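PDB 6L85: phosphate transporter from Thermotoga maritima MSB8, which probably imports phosphate across the cell membrane in a sodium-dependent way, like the human SLC20 carriers to which it is related. Local coordinates for residues L4-I18 / D258-M270. Sequence-based numbering, arbitrary orientation.
Sequences LIIAGILGFIMAFSI and DVANAAGPVAAVM. With NA (sodium ion), chain R.
A262 points its methyl group into a hole formed by G11, M14, A15 and I18, a knobs-into-holes contact at the heart of an antiparallel helix pair in this all-helical transporter. Small residues permit close approach: the axes of the two segments come within 8.5 Å, and at G11, which has no side chain, V266 drops CG2 to 3.6 Å from G11 CA, where any CB would collide with it. One turn back, A7 CB meets V269 CG1, the methyl that lies anti to its own backbone N (chi1 176°). Larger side chains flank the alanine knob near the sodium site. M14 bends at chi2 (73°), running obliquely over N261 with CG 3.7 Å from N261 O and CE near N261 CB, while its side chain also touches L87 and I110. An alanine in place of M14 would probably open a gap beside N261, L87 and I110. I18 instead crosses N261 at about a right angle, its CD1 3.6 Å from N261 CB. The amide beyond is tied in at both ends: ND2 bonds to T106 and T107, and OD1 accepts from a water bound to the same sodium ion that D258 OD1 ligates at 2.3 Å.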
ATOM      1  N   LEU B   4      18.296 -11.505  24.002  1.00 51.03           N
ATOM      2  CA  LEU B   4      17.657 -11.055  22.766  1.00 48.24           C
ATOM      3  C   LEU B   4      17.028 -12.220  22.011  1.00 51.95           C
ATOM      4  O   LEU B   4      15.926 -12.094  21.465  1.00 50.86           O
ATOM      5  CB  LEU B   4      18.668 -10.328  21.885  1.00 56.20           C
ATOM      6  CG  LEU B   4      19.075  -8.956  22.432  1.00 58.61           C
ATOM      7  CD1 LEU B   4      19.841  -8.121  21.402  1.00 53.78           C
ATOM      8  CD2 LEU B   4      17.834  -8.230  22.906  1.00 49.36           C
ATOM      9  N   ILE B   5      17.702 -13.371  21.998  1.00 51.94           N
ATOM     10  CA  ILE B   5      17.171 -14.547  21.321  1.00 51.26           C
ATOM     11  C   ILE B   5      15.905 -15.031  22.006  1.00 46.12           C
ATOM     12  O   ILE B   5      14.913 -15.382  21.345  1.00 46.60           O
ATOM     13  CB  ILE B   5      18.239 -15.653  21.277  1.00 51.65           C
ATOM     14  CG1 ILE B   5      19.375 -15.239  20.340  1.00 57.34           C
ATOM     15  CG2 ILE B   5      17.618 -16.991  20.870  1.00 48.19           C
ATOM     16  CD1 ILE B   5      20.735 -15.801  20.733  1.00 59.50           C
ATOM     17  N   ILE B   6      15.926 -15.081  23.342  1.00 46.32           N
ATOM     18  CA  ILE B   6      14.747 -15.514  24.086  1.00 47.68           C
ATOM     19  C   ILE B   6      13.599 -14.536  23.870  1.00 40.92           C
ATOM     20  O   ILE B   6      12.446 -14.944  23.712  1.00 43.33           O
ATOM     21  CB  ILE B   6      15.092 -15.687  25.579  1.00 51.05           C
ATOM     22  CG1 ILE B   6      15.948 -16.946  25.771  1.00 55.24           C
ATOM     23  CG2 ILE B   6      13.844 -15.781  26.438  1.00 45.07           C
ATOM     24  CD1 ILE B   6      16.651 -17.002  27.117  1.00 60.89           C
ATOM     25  N   ALA B   7      13.897 -13.235  23.849  1.00 43.15           N
ATOM     26  CA  ALA B   7      12.873 -12.241  23.551  1.00 40.14           C
ATOM     27  C   ALA B   7      12.297 -12.446  22.158  1.00 41.90           C
ATOM     28  O   ALA B   7      11.082 -12.338  21.963  1.00 39.92           O
ATOM     29  CB  ALA B   7      13.451 -10.830  23.681  1.00 39.09           C
ATOM     30  N   GLY B   8      13.149 -12.720  21.173  1.00 41.30           N
ATOM     31  CA  GLY B   8      12.642 -12.962  19.831  1.00 41.17           C
ATOM     32  C   GLY B   8      11.709 -14.153  19.790  1.00 40.58           C
ATOM     33  O   GLY B   8      10.628 -14.095  19.203  1.00 44.30           O
ATOM     34  N   ILE B   9      12.090 -15.235  20.460  1.00 40.84           N
ATOM     35  CA  ILE B   9      11.266 -16.440  20.437  1.00 43.49           C
ATOM     36  C   ILE B   9       9.936 -16.188  21.131  1.00 42.23           C
ATOM     37  O   ILE B   9       8.866 -16.516  20.602  1.00 41.91           O
ATOM     38  CB  ILE B   9      12.029 -17.619  21.066  1.00 43.86           C
ATOM     39  CG1 ILE B   9      13.088 -18.135  20.092  1.00 45.52           C
ATOM     40  CG2 ILE B   9      11.075 -18.740  21.464  1.00 43.91           C
ATOM     41  CD1 ILE B   9      14.270 -18.741  20.791  1.00 46.21           C
ATOM     42  N   LEU B  10       9.984 -15.583  22.320  1.00 43.26           N
ATOM     43  CA  LEU B  10       8.768 -15.358  23.092  1.00 42.33           C
ATOM     44  C   LEU B  10       7.852 -14.342  22.415  1.00 38.22           C
ATOM     45  O   LEU B  10       6.627 -14.526  22.378  1.00 38.00           O
ATOM     46  CB  LEU B  10       9.148 -14.914  24.508  1.00 44.97           C
ATOM     47  CG  LEU B  10       9.751 -16.030  25.376  1.00 46.18           C
ATOM     48  CD1 LEU B  10      10.183 -15.517  26.761  1.00 41.29           C
ATOM     49  CD2 LEU B  10       8.747 -17.170  25.508  1.00 43.27           C
ATOM     50  N   GLY B  11       8.422 -13.262  21.869  1.00 40.83           N
ATOM     51  CA  GLY B  11       7.617 -12.304  21.136  1.00 35.27           C
ATOM     52  C   GLY B  11       7.012 -12.923  19.891  1.00 36.56           C
ATOM     53  O   GLY B  11       5.860 -12.643  19.541  1.00 35.16           O
ATOM     54  N   PHE B  12       7.752 -13.821  19.242  1.00 36.69           N
ATOM     55  CA  PHE B  12       7.184 -14.496  18.083  1.00 39.70           C
ATOM     56  C   PHE B  12       6.003 -15.361  18.489  1.00 38.18           C
ATOM     57  O   PHE B  12       4.973 -15.374  17.815  1.00 39.99           O
ATOM     58  CB  PHE B  12       8.242 -15.343  17.375  1.00 40.38           C
ATOM     59  CG  PHE B  12       7.693 -16.066  16.206  1.00 45.86           C
ATOM     60  CD1 PHE B  12       7.651 -15.455  14.960  1.00 44.57           C
ATOM     61  CD2 PHE B  12       7.143 -17.328  16.360  1.00 44.14           C
ATOM     62  CE1 PHE B  12       7.100 -16.114  13.886  1.00 50.32           C
ATOM     63  CE2 PHE B  12       6.586 -17.985  15.291  1.00 51.19           C
ATOM     64  CZ  PHE B  12       6.561 -17.379  14.051  1.00 49.27           C
ATOM     65  N   ILE B  13       6.145 -16.118  19.579  1.00 40.26           N
ATOM     66  CA  ILE B  13       5.049 -16.983  20.022  1.00 41.79           C
ATOM     67  C   ILE B  13       3.821 -16.152  20.402  1.00 38.46           C
ATOM     68  O   ILE B  13       2.683 -16.485  20.046  1.00 39.78           O
ATOM     69  CB  ILE B  13       5.533 -17.870  21.183  1.00 42.99           C
ATOM     70  CG1 ILE B  13       6.589 -18.860  20.668  1.00 45.92           C
ATOM     71  CG2 ILE B  13       4.356 -18.569  21.859  1.00 42.28           C
ATOM     72  CD1 ILE B  13       7.171 -19.752  21.766  1.00 47.54           C
ATOM     73  N   MET B  14       4.031 -15.055  21.126  1.00 38.19           N
ATOM     74  CA  MET B  14       2.920 -14.176  21.457  1.00 36.83           C
ATOM     75  C   MET B  14       2.234 -13.644  20.197  1.00 36.20           C
ATOM     76  O   MET B  14       1.001 -13.639  20.104  1.00 36.22           O
ATOM     77  CB  MET B  14       3.428 -13.035  22.331  1.00 35.69           C
ATOM     78  CG  MET B  14       2.392 -12.026  22.671  1.00 32.45           C
ATOM     79  SD  MET B  14       1.212 -12.655  23.887  1.00 35.96           S
ATOM     80  CE  MET B  14       0.010 -11.341  23.852  1.00 30.06           C
ATOM     81  N   ALA B  15       3.027 -13.171  19.217  1.00 38.45           N
ATOM     82  CA  ALA B  15       2.462 -12.623  17.983  1.00 36.98           C
ATOM     83  C   ALA B  15       1.681 -13.687  17.214  1.00 35.67           C
ATOM     84  O   ALA B  15       0.577 -13.427  16.700  1.00 36.99           O
ATOM     85  CB  ALA B  15       3.595 -12.043  17.126  1.00 34.84           C
ATOM     86  N   PHE B  16       2.253 -14.892  17.124  1.00 35.61           N
ATOM     87  CA  PHE B  16       1.573 -16.034  16.522  1.00 35.59           C
ATOM     88  C   PHE B  16       0.216 -16.275  17.180  1.00 39.64           C
ATOM     89  O   PHE B  16      -0.797 -16.482  16.493  1.00 39.95           O
ATOM     90  CB  PHE B  16       2.478 -17.264  16.646  1.00 39.49           C
ATOM     91  CG  PHE B  16       1.973 -18.466  15.910  1.00 40.82           C
ATOM     92  CD1 PHE B  16       1.029 -19.298  16.482  1.00 41.37           C
ATOM     93  CD2 PHE B  16       2.442 -18.764  14.638  1.00 45.17           C
ATOM     94  CE1 PHE B  16       0.544 -20.403  15.807  1.00 41.87           C
ATOM     95  CE2 PHE B  16       1.969 -19.874  13.956  1.00 46.95           C
ATOM     96  CZ  PHE B  16       1.008 -20.689  14.545  1.00 44.33           C
ATOM     97  N   SER B  17       0.174 -16.226  18.525  1.00 40.15           N
ATOM     98  CA  SER B  17      -1.077 -16.481  19.242  1.00 36.60           C
ATOM     99  C   SER B  17      -2.106 -15.389  18.971  1.00 34.59           C
ATOM    100  O   SER B  17      -3.310 -15.678  18.850  1.00 38.96           O
ATOM    101  CB  SER B  17      -0.789 -16.645  20.746  1.00 43.46           C
ATOM    102  OG  SER B  17      -0.754 -15.413  21.453  1.00 38.74           O
ATOM    103  N   ILE B  18      -1.651 -14.140  18.821  1.00 36.10           N
ATOM    104  CA  ILE B  18      -2.564 -13.052  18.445  1.00 35.33           C
ATOM    105  C   ILE B  18      -3.192 -13.314  17.072  1.00 37.12           C
ATOM    106  O   ILE B  18      -4.417 -13.211  16.893  1.00 36.93           O
ATOM    107  CB  ILE B  18      -1.820 -11.702  18.467  1.00 35.97           C
ATOM    108  CG1 ILE B  18      -1.374 -11.339  19.883  1.00 37.20           C
ATOM    109  CG2 ILE B  18      -2.666 -10.602  17.851  1.00 30.06           C
ATOM    110  CD1 ILE B  18      -0.366 -10.182  19.947  1.00 32.98           C
ATOM    111  N   ASP B 258      -2.810  -4.092  17.686  1.00 30.06           N
ATOM    112  CA  ASP B 258      -2.418  -5.255  18.461  1.00 30.06           C
ATOM    113  C   ASP B 258      -0.971  -5.701  18.266  1.00 34.05           C
ATOM    114  O   ASP B 258      -0.517  -6.544  19.052  1.00 30.77           O
ATOM    115  CB  ASP B 258      -3.327  -6.442  18.134  1.00 30.06           C
ATOM    116  CG  ASP B 258      -4.652  -6.412  18.898  1.00 31.13           C
ATOM    117  OD1 ASP B 258      -5.113  -5.342  19.325  1.00 32.59           O
ATOM    118  OD2 ASP B 258      -5.255  -7.484  19.021  1.00 35.43           O
ATOM    119  N   VAL B 259      -0.235  -5.208  17.251  1.00 30.06           N
ATOM    120  CA  VAL B 259       1.161  -5.649  17.203  1.00 35.78           C
ATOM    121  C   VAL B 259       1.859  -5.263  18.500  1.00 31.11           C
ATOM    122  O   VAL B 259       2.718  -6.000  18.981  1.00 35.31           O
ATOM    123  CB  VAL B 259       1.914  -5.127  15.951  1.00 31.67           C
ATOM    124  CG1 VAL B 259       2.182  -3.606  16.024  1.00 30.06           C
ATOM    125  CG2 VAL B 259       3.246  -5.922  15.755  1.00 30.06           C
ATOM    126  N   ALA B 260       1.438  -4.158  19.119  1.00 30.06           N
ATOM    127  CA  ALA B 260       1.927  -3.756  20.439  1.00 33.85           C
ATOM    128  C   ALA B 260       1.903  -4.879  21.472  1.00 34.98           C
ATOM    129  O   ALA B 260       2.797  -4.935  22.319  1.00 36.70           O
ATOM    130  CB  ALA B 260       1.110  -2.576  20.977  1.00 35.60           C
ATOM    131  N   ASN B 261       0.918  -5.782  21.424  1.00 30.51           N
ATOM    132  CA  ASN B 261       0.845  -6.784  22.488  1.00 35.23           C
ATOM    133  C   ASN B 261       2.033  -7.733  22.474  1.00 35.21           C
ATOM    134  O   ASN B 261       2.326  -8.375  23.499  1.00 32.40           O
ATOM    135  CB  ASN B 261      -0.457  -7.578  22.416  1.00 30.06           C
ATOM    136  CG  ASN B 261      -1.679  -6.689  22.394  1.00 30.06           C
ATOM    137  OD1 ASN B 261      -1.633  -5.513  22.819  1.00 36.35           O
ATOM    138  ND2 ASN B 261      -2.783  -7.235  21.931  1.00 30.06           N
ATOM    139  N   ALA B 262       2.724  -7.835  21.341  1.00 34.67           N
ATOM    140  CA  ALA B 262       3.982  -8.569  21.272  1.00 35.70           C
ATOM    141  C   ALA B 262       5.190  -7.657  21.136  1.00 36.34           C
ATOM    142  O   ALA B 262       6.239  -7.947  21.717  1.00 35.81           O
ATOM    143  CB  ALA B 262       3.958  -9.564  20.109  1.00 38.43           C
ATOM    144  N   ALA B 263       5.050  -6.535  20.424  1.00 36.37           N
ATOM    145  CA  ALA B 263       6.184  -5.672  20.119  1.00 37.62           C
ATOM    146  C   ALA B 263       6.565  -4.766  21.289  1.00 36.96           C
ATOM    147  O   ALA B 263       7.746  -4.404  21.411  1.00 35.45           O
ATOM    148  CB  ALA B 263       5.895  -4.830  18.868  1.00 30.06           C
ATOM    149  N   GLY B 264       5.600  -4.345  22.115  1.00 31.85           N
ATOM    150  CA  GLY B 264       5.898  -3.566  23.293  1.00 33.93           C
ATOM    151  C   GLY B 264       6.826  -4.283  24.255  1.00 34.54           C
ATOM    152  O   GLY B 264       7.893  -3.772  24.602  1.00 36.91           O
ATOM    153  N   PRO B 265       6.465  -5.498  24.689  1.00 37.25           N
ATOM    154  CA  PRO B 265       7.379  -6.218  25.599  1.00 34.35           C
ATOM    155  C   PRO B 265       8.737  -6.480  24.986  1.00 35.76           C
ATOM    156  O   PRO B 265       9.770  -6.282  25.654  1.00 39.23           O
ATOM    157  CB  PRO B 265       6.610  -7.514  25.915  1.00 34.57           C
ATOM    158  CG  PRO B 265       5.150  -7.123  25.762  1.00 36.20           C
ATOM    159  CD  PRO B 265       5.165  -6.194  24.553  1.00 36.49           C
ATOM    160  N   VAL B 266       8.768  -6.881  23.706  1.00 37.22           N
ATOM    161  CA  VAL B 266      10.046  -7.118  23.033  1.00 35.43           C
ATOM    162  C   VAL B 266      10.855  -5.826  22.960  1.00 34.77           C
ATOM    163  O   VAL B 266      12.066  -5.826  23.195  1.00 37.00           O
ATOM    164  CB  VAL B 266       9.830  -7.727  21.630  1.00 35.57           C
ATOM    165  CG1 VAL B 266      11.175  -7.783  20.847  1.00 31.52           C
ATOM    166  CG2 VAL B 266       9.204  -9.104  21.718  1.00 30.24           C
ATOM    167  N   ALA B 267      10.209  -4.718  22.583  1.00 36.78           N
ATOM    168  CA  ALA B 267      10.908  -3.433  22.546  1.00 38.08           C
ATOM    169  C   ALA B 267      11.488  -3.071  23.911  1.00 43.14           C
ATOM    170  O   ALA B 267      12.588  -2.515  23.998  1.00 37.22           O
ATOM    171  CB  ALA B 267       9.966  -2.316  22.090  1.00 34.98           C
ATOM    172  N   ALA B 268      10.753  -3.345  24.987  1.00 37.39           N
ATOM    173  CA  ALA B 268      11.281  -3.012  26.303  1.00 41.46           C
ATOM    174  C   ALA B 268      12.556  -3.802  26.572  1.00 41.61           C
ATOM    175  O   ALA B 268      13.544  -3.256  27.097  1.00 38.80           O
ATOM    176  CB  ALA B 268      10.225  -3.256  27.387  1.00 32.78           C
ATOM    177  N   VAL B 269      12.564  -5.081  26.184  1.00 35.03           N
ATOM    178  CA  VAL B 269      13.784  -5.881  26.360  1.00 38.26           C
ATOM    179  C   VAL B 269      14.931  -5.335  25.506  1.00 43.39           C
ATOM    180  O   VAL B 269      16.073  -5.212  25.975  1.00 37.89           O
ATOM    181  CB  VAL B 269      13.510  -7.359  26.047  1.00 37.69           C
ATOM    182  CG1 VAL B 269      14.791  -8.147  26.125  1.00 40.22           C
ATOM    183  CG2 VAL B 269      12.450  -7.920  27.019  1.00 36.68           C
ATOM    184  N   MET B 270      14.646  -5.005  24.238  1.00 39.28           N
ATOM    185  CA  MET B 270      15.676  -4.441  23.367  1.00 37.90           C
ATOM    186  C   MET B 270      16.207  -3.115  23.911  1.00 37.88           C
ATOM    187  O   MET B 270      17.409  -2.850  23.853  1.00 35.68           O
ATOM    188  CB  MET B 270      15.128  -4.248  21.951  1.00 31.01           C
ATOM    189  CG  MET B 270      14.732  -5.574  21.274  1.00 40.07           C
ATOM    190  SD  MET B 270      13.992  -5.304  19.655  1.00 45.61           S
ATOM    191  CE  MET B 270      15.409  -4.539  18.843  1.00 38.98           C
TER
HETATM  192 NA    NA R 503      -5.230  -3.979  21.140  1.00 34.12          NA
HETATM  193  O   HOH W   1      -3.154  -3.479  21.908  1.00 30.32           O